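Local coordinates for protein peptidase M42 (Thaumarchaeota archaeon SCGC AB-539-E09, PDB 5DS0) that probably removes amino acids from the N-termini of peptides, as a dodecameric TET aminopeptidase of the M42 family with two cobalt ions per subunit, at residues K54-D68 with H202-E215. Residues are numbered along the deposited sequence; the frame is centred on the assembly and turned at random.
Sequences KGNDRPRILMAGHTD and HPNTVYGSATVQEE. With CO (cobalt (II) ion), chain T; CO (cobalt (II) ion), chain U.
His66 and Asp68 meet Glu214 and Glu215 where two parallel strands, 60-66 and 205-211, run out into a dinuclear metal site. His66 CB lies 3.5 Å from Thr211 OG1; CG, placed between backbone N and carbonyl carbon (chi1 68°), has Glu214 CB over the ring face, and Glu214 CG lies beside His66 CD2. His66 ND1 donates to Asp68 O, 3.0 Å away and near the ring plane, which fixes the ring's rotation and turns His66 NE2 to one cobalt ion at 2.1 Å. CE1 has Glu215 OE2 at the ring edge, and that carboxylate grips the second cobalt with both oxygens; Asp180 bridges the two ions. The plan, metal ligands at the C-terminal ends of parallel strands, is that of the zinc exopeptidase alpha/beta fold. Asp68 is second shell: Asp68 OD2 takes Glu215 N at 3.0 Å through the syn lone pair and is also hydrogen-bonded to Ser20 OG, while OD1 weakly receives Glu214 N. An alanine here would probably leave the backbone N-H groups of Glu214 and Glu215 without their acceptor and let the metal-binding glutamates move. Behind the site, alternating bonds such as Tyr207 N to Ile61 O (2.7 Å) zip the strands together.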
loop_
_atom_site.group_PDB
_atom_site.type_symbol
_atom_site.label_atom_id
_atom_site.label_comp_id
_atom_site.label_asym_id
_atom_site.label_seq_id
_atom_site.Cartn_x
_atom_site.Cartn_y
_atom_site.Cartn_z
ATOM N N LYS C 54 -63.828 14.012 2.264
ATOM C CA LYS C 54 -64.369 14.823 3.349
ATOM C C LYS C 54 -65.033 14.007 4.441
ATOM O O LYS C 54 -65.521 12.903 4.234
ATOM C CB LYS C 54 -65.345 15.874 2.824
ATOM C CG LYS C 54 -64.690 17.018 2.055
ATOM C CD LYS C 54 -65.634 18.223 1.911
ATOM C CE LYS C 54 -65.225 19.208 0.802
ATOM N NZ LYS C 54 -63.755 19.492 0.725
ATOM N N GLY C 55 -64.993 14.580 5.631
ATOM C CA GLY C 55 -65.657 14.059 6.818
ATOM C C GLY C 55 -65.594 15.207 7.806
ATOM O O GLY C 55 -65.851 16.355 7.433
ATOM N N ASN C 56 -65.222 14.936 9.044
ATOM C CA ASN C 56 -65.136 16.006 10.032
ATOM C C ASN C 56 -63.957 16.917 9.715
ATOM O O ASN C 56 -62.884 16.436 9.405
ATOM C CB ASN C 56 -64.995 15.425 11.431
ATOM C CG ASN C 56 -66.066 14.396 11.743
ATOM O OD1 ASN C 56 -66.777 13.929 10.853
ATOM N ND2 ASN C 56 -66.169 14.024 12.997
ATOM N N ASP C 57 -64.165 18.233 9.760
ATOM C CA ASP C 57 -63.080 19.202 9.492
ATOM C C ASP C 57 -61.753 18.789 10.103
ATOM O O ASP C 57 -60.719 18.958 9.472
ATOM C CB ASP C 57 -63.419 20.587 10.020
ATOM C CG ASP C 57 -62.417 21.680 9.573
ATOM O OD1 ASP C 57 -61.650 21.489 8.601
ATOM O OD2 ASP C 57 -62.408 22.749 10.217
ATOM N N ARG C 58 -61.810 18.298 11.340
ATOM C CA ARG C 58 -60.638 17.884 12.093
ATOM C C ARG C 58 -60.967 16.541 12.757
ATOM O O ARG C 58 -62.113 16.342 13.156
ATOM C CB ARG C 58 -60.266 18.995 13.097
ATOM C CG ARG C 58 -59.678 20.215 12.376
ATOM C CD ARG C 58 -58.449 20.878 12.988
ATOM N NE ARG C 58 -57.274 20.777 12.108
ATOM C CZ ARG C 58 -56.817 21.684 11.239
ATOM N NH1 ARG C 58 -55.721 21.425 10.530
ATOM N NH2 ARG C 58 -57.413 22.845 11.061
ATOM N N PRO C 59 -60.011 15.612 12.870
ATOM C CA PRO C 59 -58.600 15.797 12.504
ATOM C C PRO C 59 -58.332 15.603 11.026
ATOM O O PRO C 59 -59.069 14.885 10.350
ATOM C CB PRO C 59 -57.896 14.689 13.284
ATOM C CG PRO C 59 -58.917 13.604 13.375
ATOM C CD PRO C 59 -60.272 14.259 13.390
ATOM N N ARG C 60 -57.288 16.252 10.532
ATOM C CA ARG C 60 -56.847 16.064 9.160
ATOM C C ARG C 60 -55.780 14.972 9.104
ATOM O O ARG C 60 -54.721 15.096 9.728
ATOM C CB ARG C 60 -56.281 17.362 8.598
ATOM C CG ARG C 60 -57.285 18.486 8.529
ATOM C CD ARG C 60 -56.697 19.699 7.832
ATOM N NE ARG C 60 -57.637 20.820 7.817
ATOM C CZ ARG C 60 -57.415 21.991 7.226
ATOM N NH1 ARG C 60 -56.281 22.226 6.574
ATOM N NH2 ARG C 60 -58.340 22.939 7.275
ATOM N N ILE C 61 -56.086 13.902 8.369
ATOM C CA ILE C 61 -55.150 12.803 8.141
ATOM C C ILE C 61 -54.457 13.016 6.803
ATOM O O ILE C 61 -55.113 13.099 5.771
ATOM C CB ILE C 61 -55.837 11.418 8.029
ATOM C CG1 ILE C 61 -56.966 11.231 9.038
ATOM C CG2 ILE C 61 -54.818 10.317 8.196
ATOM C CD1 ILE C 61 -56.557 11.372 10.474
ATOM N N LEU C 62 -53.136 13.078 6.815
ATOM C CA LEU C 62 -52.376 13.165 5.578
ATOM C C LEU C 62 -51.760 11.809 5.264
ATOM O O LEU C 62 -50.977 11.294 6.067
ATOM C CB LEU C 62 -51.284 14.227 5.696
ATOM C CG LEU C 62 -50.303 14.342 4.527
ATOM C CD1 LEU C 62 -51.015 14.464 3.196
ATOM C CD2 LEU C 62 -49.384 15.531 4.725
HETATM N N MSE C 63 -52.123 11.238 4.120
HETATM C CA MSE C 63 -51.429 10.084 3.590
HETATM C C MSE C 63 -50.620 10.527 2.420
HETATM O O MSE C 63 -51.126 11.221 1.548
HETATM C CB MSE C 63 -52.378 9.044 3.068
HETATM C CG MSE C 63 -53.158 8.365 4.175
HETATM SE SE MSE C 63 -53.907 6.707 3.411
HETATM C CE MSE C 63 -55.374 7.475 2.343
ATOM N N ALA C 64 -49.359 10.124 2.360
ATOM C CA ALA C 64 -48.483 10.586 1.299
ATOM C C ALA C 64 -47.682 9.454 0.699
ATOM O O ALA C 64 -47.148 8.621 1.428
ATOM C CB ALA C 64 -47.543 11.647 1.829
ATOM N N GLY C 65 -47.614 9.428 -0.629
ATOM C CA GLY C 65 -46.708 8.534 -1.359
ATOM C C GLY C 65 -46.135 9.272 -2.547
ATOM O O GLY C 65 -46.880 9.852 -3.322
ATOM N N HIS C 66 -44.818 9.294 -2.686
ATOM C CA HIS C 66 -44.211 10.118 -3.729
ATOM C C HIS C 66 -44.273 9.434 -5.085
ATOM O O HIS C 66 -44.019 8.239 -5.195
ATOM C CB HIS C 66 -42.775 10.555 -3.365
ATOM C CG HIS C 66 -41.769 9.445 -3.316
ATOM N ND1 HIS C 66 -41.051 9.043 -4.420
ATOM C CD2 HIS C 66 -41.320 8.695 -2.283
ATOM C CE1 HIS C 66 -40.219 8.075 -4.076
ATOM N NE2 HIS C 66 -40.367 7.840 -2.785
ATOM N N THR C 67 -44.621 10.204 -6.116
ATOM C CA THR C 67 -44.747 9.666 -7.457
ATOM C C THR C 67 -43.516 9.889 -8.303
ATOM O O THR C 67 -43.447 9.399 -9.431
ATOM C CB THR C 67 -45.919 10.296 -8.190
ATOM O OG1 THR C 67 -45.787 11.724 -8.135
ATOM C CG2 THR C 67 -47.220 9.874 -7.562
ATOM N N ASP C 68 -42.555 10.654 -7.807
ATOM C CA ASP C 68 -41.290 10.771 -8.530
ATOM C C ASP C 68 -40.506 9.478 -8.388
ATOM O O ASP C 68 -40.616 8.773 -7.384
ATOM C CB ASP C 68 -40.460 11.993 -8.104
ATOM C CG ASP C 68 -39.954 11.913 -6.681
ATOM O OD1 ASP C 68 -40.742 11.563 -5.777
ATOM O OD2 ASP C 68 -38.771 12.247 -6.456
ATOM N N HIS C 202 -65.692 7.633 8.189
ATOM C CA HIS C 202 -64.463 7.946 8.896
ATOM C C HIS C 202 -64.564 9.294 9.590
ATOM O O HIS C 202 -64.873 10.299 8.964
ATOM C CB HIS C 202 -63.267 7.929 7.936
ATOM C CG HIS C 202 -63.472 8.726 6.690
ATOM N ND1 HIS C 202 -63.178 10.070 6.614
ATOM C CD2 HIS C 202 -63.939 8.372 5.471
ATOM C CE1 HIS C 202 -63.467 10.514 5.404
ATOM N NE2 HIS C 202 -63.925 9.502 4.688
ATOM N N PRO C 203 -64.272 9.331 10.897
ATOM C CA PRO C 203 -64.486 10.525 11.734
ATOM C C PRO C 203 -63.411 11.600 11.542
ATOM O O PRO C 203 -62.817 12.077 12.519
ATOM C CB PRO C 203 -64.421 9.954 13.153
ATOM C CG PRO C 203 -63.449 8.837 13.034
ATOM C CD PRO C 203 -63.664 8.236 11.667
ATOM N N ASN C 204 -63.190 11.991 10.290
ATOM C CA ASN C 204 -62.048 12.811 9.937
ATOM C C ASN C 204 -62.054 13.151 8.463
ATOM O O ASN C 204 -62.830 12.600 7.684
ATOM C CB ASN C 204 -60.744 12.068 10.266
ATOM C CG ASN C 204 -60.706 10.657 9.681
ATOM O OD1 ASN C 204 -61.027 10.454 8.514
ATOM N ND2 ASN C 204 -60.316 9.678 10.500
ATOM N N THR C 205 -61.160 14.057 8.086
ATOM C CA THR C 205 -60.951 14.410 6.685
ATOM C C THR C 205 -59.606 13.835 6.257
ATOM O O THR C 205 -58.601 14.002 6.942
ATOM C CB THR C 205 -60.998 15.938 6.481
ATOM O OG1 THR C 205 -62.313 16.419 6.803
ATOM C CG2 THR C 205 -60.677 16.302 5.051
ATOM N N VAL C 206 -59.610 13.153 5.119
ATOM C CA VAL C 206 -58.441 12.450 4.630
ATOM C C VAL C 206 -57.840 13.182 3.443
ATOM O O VAL C 206 -58.513 13.401 2.450
ATOM C CB VAL C 206 -58.814 11.017 4.215
ATOM C CG1 VAL C 206 -57.652 10.329 3.523
ATOM C CG2 VAL C 206 -59.243 10.214 5.432
ATOM N N TYR C 207 -56.560 13.521 3.545
ATOM C CA TYR C 207 -55.835 14.135 2.449
ATOM C C TYR C 207 -54.867 13.091 1.886
ATOM O O TYR C 207 -53.861 12.772 2.500
ATOM C CB TYR C 207 -55.061 15.358 2.927
ATOM C CG TYR C 207 -55.927 16.517 3.371
ATOM C CD1 TYR C 207 -56.675 16.454 4.546
ATOM C CD2 TYR C 207 -55.977 17.704 2.624
ATOM C CE1 TYR C 207 -57.459 17.529 4.960
ATOM C CE2 TYR C 207 -56.762 18.777 3.024
ATOM C CZ TYR C 207 -57.501 18.686 4.193
ATOM O OH TYR C 207 -58.268 19.755 4.601
ATOM N N GLY C 208 -55.187 12.556 0.715
ATOM C CA GLY C 208 -54.341 11.567 0.066
ATOM C C GLY C 208 -53.461 12.244 -0.951
ATOM O O GLY C 208 -53.930 12.699 -1.981
ATOM N N SER C 209 -52.170 12.259 -0.689
ATOM C CA SER C 209 -51.283 13.104 -1.448
ATOM C C SER C 209 -50.227 12.350 -2.251
ATOM O O SER C 209 -49.501 11.525 -1.727
ATOM C CB SER C 209 -50.614 14.087 -0.506
ATOM O OG SER C 209 -49.983 15.094 -1.252
ATOM N N ALA C 210 -50.153 12.672 -3.535
ATOM C CA ALA C 210 -49.123 12.152 -4.423
ATOM C C ALA C 210 -47.997 13.177 -4.553
ATOM O O ALA C 210 -48.007 14.025 -5.447
ATOM C CB ALA C 210 -49.727 11.846 -5.781
ATOM N N THR C 211 -47.047 13.112 -3.633
ATOM C CA THR C 211 -46.015 14.125 -3.523
ATOM C C THR C 211 -44.978 14.027 -4.626
ATOM O O THR C 211 -44.797 12.972 -5.227
ATOM C CB THR C 211 -45.302 14.026 -2.154
ATOM O OG1 THR C 211 -45.055 12.650 -1.835
ATOM C CG2 THR C 211 -46.157 14.623 -1.071
ATOM N N VAL C 212 -44.274 15.132 -4.847
ATOM C CA VAL C 212 -43.199 15.189 -5.833
ATOM C C VAL C 212 -41.850 15.407 -5.166
ATOM O O VAL C 212 -41.768 15.819 -4.010
ATOM C CB VAL C 212 -43.434 16.298 -6.890
ATOM C CG1 VAL C 212 -44.684 15.993 -7.702
ATOM C CG2 VAL C 212 -43.516 17.678 -6.250
ATOM N N GLN C 213 -40.798 15.107 -5.914
ATOM C CA GLN C 213 -39.431 15.401 -5.509
ATOM C C GLN C 213 -38.990 14.854 -4.142
ATOM O O GLN C 213 -38.208 15.498 -3.456
ATOM C CB GLN C 213 -39.195 16.923 -5.581
ATOM C CG GLN C 213 -39.267 17.452 -7.003
ATOM C CD GLN C 213 -38.815 18.888 -7.136
ATOM O OE1 GLN C 213 -37.749 19.285 -6.655
ATOM N NE2 GLN C 213 -39.603 19.666 -7.835
ATOM N N GLU C 214 -39.457 13.663 -3.762
ATOM C CA GLU C 214 -38.938 12.986 -2.560
ATOM C C GLU C 214 -37.496 12.562 -2.759
ATOM O O GLU C 214 -36.672 12.751 -1.877
ATOM C CB GLU C 214 -39.753 11.738 -2.222
ATOM C CG GLU C 214 -39.492 11.100 -0.849
ATOM C CD GLU C 214 -38.356 10.053 -0.768
ATOM O OE1 GLU C 214 -38.034 9.332 -1.755
ATOM O OE2 GLU C 214 -37.774 9.916 0.331
ATOM N N GLU C 215 -37.185 12.000 -3.928
ATOM C CA GLU C 215 -35.899 11.340 -4.133
ATOM C C GLU C 215 -34.715 12.328 -4.157
ATOM O O GLU C 215 -33.567 11.897 -4.080
ATOM C CB GLU C 215 -35.901 10.464 -5.405
ATOM C CG GLU C 215 -36.932 9.343 -5.415
ATOM C CD GLU C 215 -36.565 8.110 -4.568
ATOM O OE1 GLU C 215 -35.730 8.230 -3.668
ATOM O OE2 GLU C 215 -37.114 6.999 -4.802
HETATM CO CO CO T . -39.146 6.573 -1.657
HETATM CO CO CO U . -36.536 6.090 -2.881
#